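Long-range contact in beta-1,4-mannanase (Aplysia kurodai, PDB 3VUP), which probably hydrolyses internal beta-1,4-mannosidic linkages of mannan, as a digestive enzyme of the sea hare: residues I104-P108 with V152-G156. Numbering follows the deposited sequence.
Sequences ILVFP and VALGG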
ATOM      1  N   ILE A 104       3.992  16.628   1.030  1.00  6.67           N
ATOM      2  CA  ILE A 104       3.406  15.366   0.609  1.00  6.68           C
ATOM      3  C   ILE A 104       3.799  14.254   1.578  1.00  6.65           C
ATOM      4  O   ILE A 104       4.976  14.037   1.856  1.00  7.49           O
ATOM      5  CB  ILE A 104       3.874  14.969  -0.811  1.00  7.50           C
ATOM      6  CG1 ILE A 104       3.478  16.026  -1.842  1.00  7.89           C
ATOM      7  CG2 ILE A 104       3.338  13.590  -1.194  1.00  7.76           C
ATOM      8  CD1 ILE A 104       1.997  16.218  -2.014  1.00  8.58           C
ATOM      9  N   LEU A 105       2.790  13.555   2.084  1.00  5.99           N
ATOM     10  CA  LEU A 105       2.972  12.333   2.855  1.00  5.73           C
ATOM     11  C   LEU A 105       3.220  11.156   1.918  1.00  5.70           C
ATOM     12  O   LEU A 105       2.492  10.961   0.945  1.00  6.24           O
ATOM     13  CB  LEU A 105       1.729  12.053   3.688  1.00  6.09           C
ATOM     14  CG  LEU A 105       1.436  13.051   4.807  1.00  7.23           C
ATOM     15  CD1 LEU A 105      -0.008  12.918   5.256  1.00  8.78           C
ATOM     16  CD2 LEU A 105       2.381  12.837   5.976  1.00  8.58           C
ATOM     17  N   VAL A 106       4.252  10.382   2.228  1.00  5.68           N
ATOM     18  CA  VAL A 106       4.694   9.290   1.376  1.00  6.21           C
ATOM     19  C   VAL A 106       4.265   7.943   1.937  1.00  5.51           C
ATOM     20  O   VAL A 106       4.385   7.698   3.144  1.00  6.31           O
ATOM     21  CB  VAL A 106       6.221   9.321   1.236  1.00  6.86           C
ATOM     22  CG1 VAL A 106       6.710   8.224   0.323  1.00  7.53           C
ATOM     23  CG2 VAL A 106       6.646  10.642   0.708  1.00  8.29           C
ATOM     24  N   PHE A 107       3.775   7.084   1.046  1.00  4.97           N
ATOM     25  CA  PHE A 107       3.382   5.725   1.394  1.00  5.18           C
ATOM     26  C   PHE A 107       4.168   4.750   0.524  1.00  5.09           C
ATOM     27  O   PHE A 107       3.721   4.366  -0.548  1.00  5.10           O
ATOM     28  CB  PHE A 107       1.863   5.567   1.225  1.00  5.70           C
ATOM     29  CG  PHE A 107       1.076   6.469   2.133  1.00  5.99           C
ATOM     30  CD1 PHE A 107       0.625   6.018   3.357  1.00  6.52           C
ATOM     31  CD2 PHE A 107       0.835   7.786   1.782  1.00  6.70           C
ATOM     32  CE1 PHE A 107      -0.072   6.862   4.210  1.00  7.35           C
ATOM     33  CE2 PHE A 107       0.135   8.636   2.633  1.00  7.53           C
ATOM     34  CZ  PHE A 107      -0.319   8.173   3.846  1.00  7.37           C
ATOM     35  N   PRO A 108       5.372   4.371   0.972  1.00  5.11           N
ATOM     36  CA  PRO A 108       6.158   3.411   0.197  1.00  4.71           C
ATOM     37  C   PRO A 108       5.494   2.043   0.246  1.00  4.59           C
ATOM     38  O   PRO A 108       5.080   1.592   1.317  1.00  6.03           O
ATOM     39  CB  PRO A 108       7.497   3.372   0.944  1.00  5.58           C
ATOM     40  CG  PRO A 108       7.520   4.627   1.784  1.00  6.09           C
ATOM     41  CD  PRO A 108       6.087   4.837   2.171  1.00  5.74           C
ATOM     42  N   VAL A 152       8.680  13.162   9.432  1.00  8.98           N
ATOM     43  CA  VAL A 152       7.357  13.780   9.329  1.00 10.25           C
ATOM     44  C   VAL A 152       6.653  13.561   7.986  1.00  9.93           C
ATOM     45  O   VAL A 152       5.425  13.658   7.916  1.00 11.14           O
ATOM     46  CB  VAL A 152       7.384  15.285   9.666  1.00 11.78           C
ATOM     47  CG1 VAL A 152       7.838  15.488  11.101  1.00 13.20           C
ATOM     48  CG2 VAL A 152       8.272  16.049   8.697  1.00 11.96           C
ATOM     49  N   ALA A 153       7.412  13.262   6.932  1.00  8.47           N
ATOM     50  CA  ALA A 153       6.809  13.049   5.614  1.00  8.11           C
ATOM     51  C   ALA A 153       6.476  11.590   5.321  1.00  7.80           C
ATOM     52  O   ALA A 153       5.963  11.280   4.245  1.00  8.35           O
ATOM     53  CB  ALA A 153       7.674  13.638   4.501  1.00  8.52           C
ATOM     54  N   LEU A 154       6.752  10.702   6.271  1.00  7.63           N
ATOM     55  CA  LEU A 154       6.350   9.309   6.127  1.00  7.98           C
ATOM     56  C   LEU A 154       4.892   9.165   6.551  1.00  7.13           C
ATOM     57  O   LEU A 154       4.553   9.364   7.717  1.00  8.70           O
ATOM     58  CB  LEU A 154       7.234   8.402   6.980  1.00  9.41           C
ATOM     59  CG  LEU A 154       6.805   6.940   7.034  1.00 10.05           C
ATOM     60  CD1 LEU A 154       7.020   6.272   5.689  1.00 10.34           C
ATOM     61  CD2 LEU A 154       7.581   6.224   8.123  1.00 11.32           C
ATOM     62  N   GLY A 155       4.022   8.847   5.598  1.00  6.06           N
ATOM     63  CA  GLY A 155       2.620   8.612   5.904  1.00  6.37           C
ATOM     64  C   GLY A 155       2.386   7.227   6.481  1.00  6.19           C
ATOM     65  O   GLY A 155       1.668   7.059   7.469  1.00  6.39           O
ATOM     66  N   GLY A 156       2.999   6.225   5.864  1.00  6.20           N
ATOM     67  CA  GLY A 156       2.871   4.865   6.345  1.00  6.37           C
ATOM     68  C   GLY A 156       3.494   3.903   5.364  1.00  6.26           C
ATOM     69  O   GLY A 156       3.751   4.247   4.208  1.00  7.31           O
TER
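Ala153, Gly155 and Gly156 have the most surface buried here, and they join the loop that leads into one barrel strand to the start of the strand before it. Ala153 O accepts a hydrogen bond from Val106 N (2.8 Å) and also receives the CA-H of Leu105, with CA 3.5 Å from that oxygen. Two residues further on, Gly155 N returns a 2.7 Å bond to Val106 O, so Val106 is held through both its N and its O, forming a single parallel bridge opposite Leu154. A weak bond from Gly156 N to the same Val106 O (3.4 Å) follows. Gly155 CA lies over one face of the Phe107 ring in a CH-pi contact, 3.9 Å from the ring centroid; a beta carbon here would run into Phe107 CZ, so the missing side chain lets backbone and ring meet directly. At Gly156 the O approaches Phe107 CA and Pro108 CD, each at 3.2 Å, the former as a CA-H...O contact. Leu154 CD1 reaches Pro108 CD at 3.9 Å, adding apolar contact. The segments run in broadly the same direction, 42° apart, as suits neighbouring strands of a TIM barrel. Their pairing comes just before strand 157-161 and is carried on by the backbone bond of Pro108 with Asp158. Across strand 105-112, Leu105 and Phe107 pair with strand 58-65 through Met59, while the Phe107 ring meets Trp320 of strand 318-322. Val106 packs outward against Leu96 and Ala99 of helix 88-101 and Phe48 of helix 36-53, and Ala153 touches Lys100 of helix 88-101.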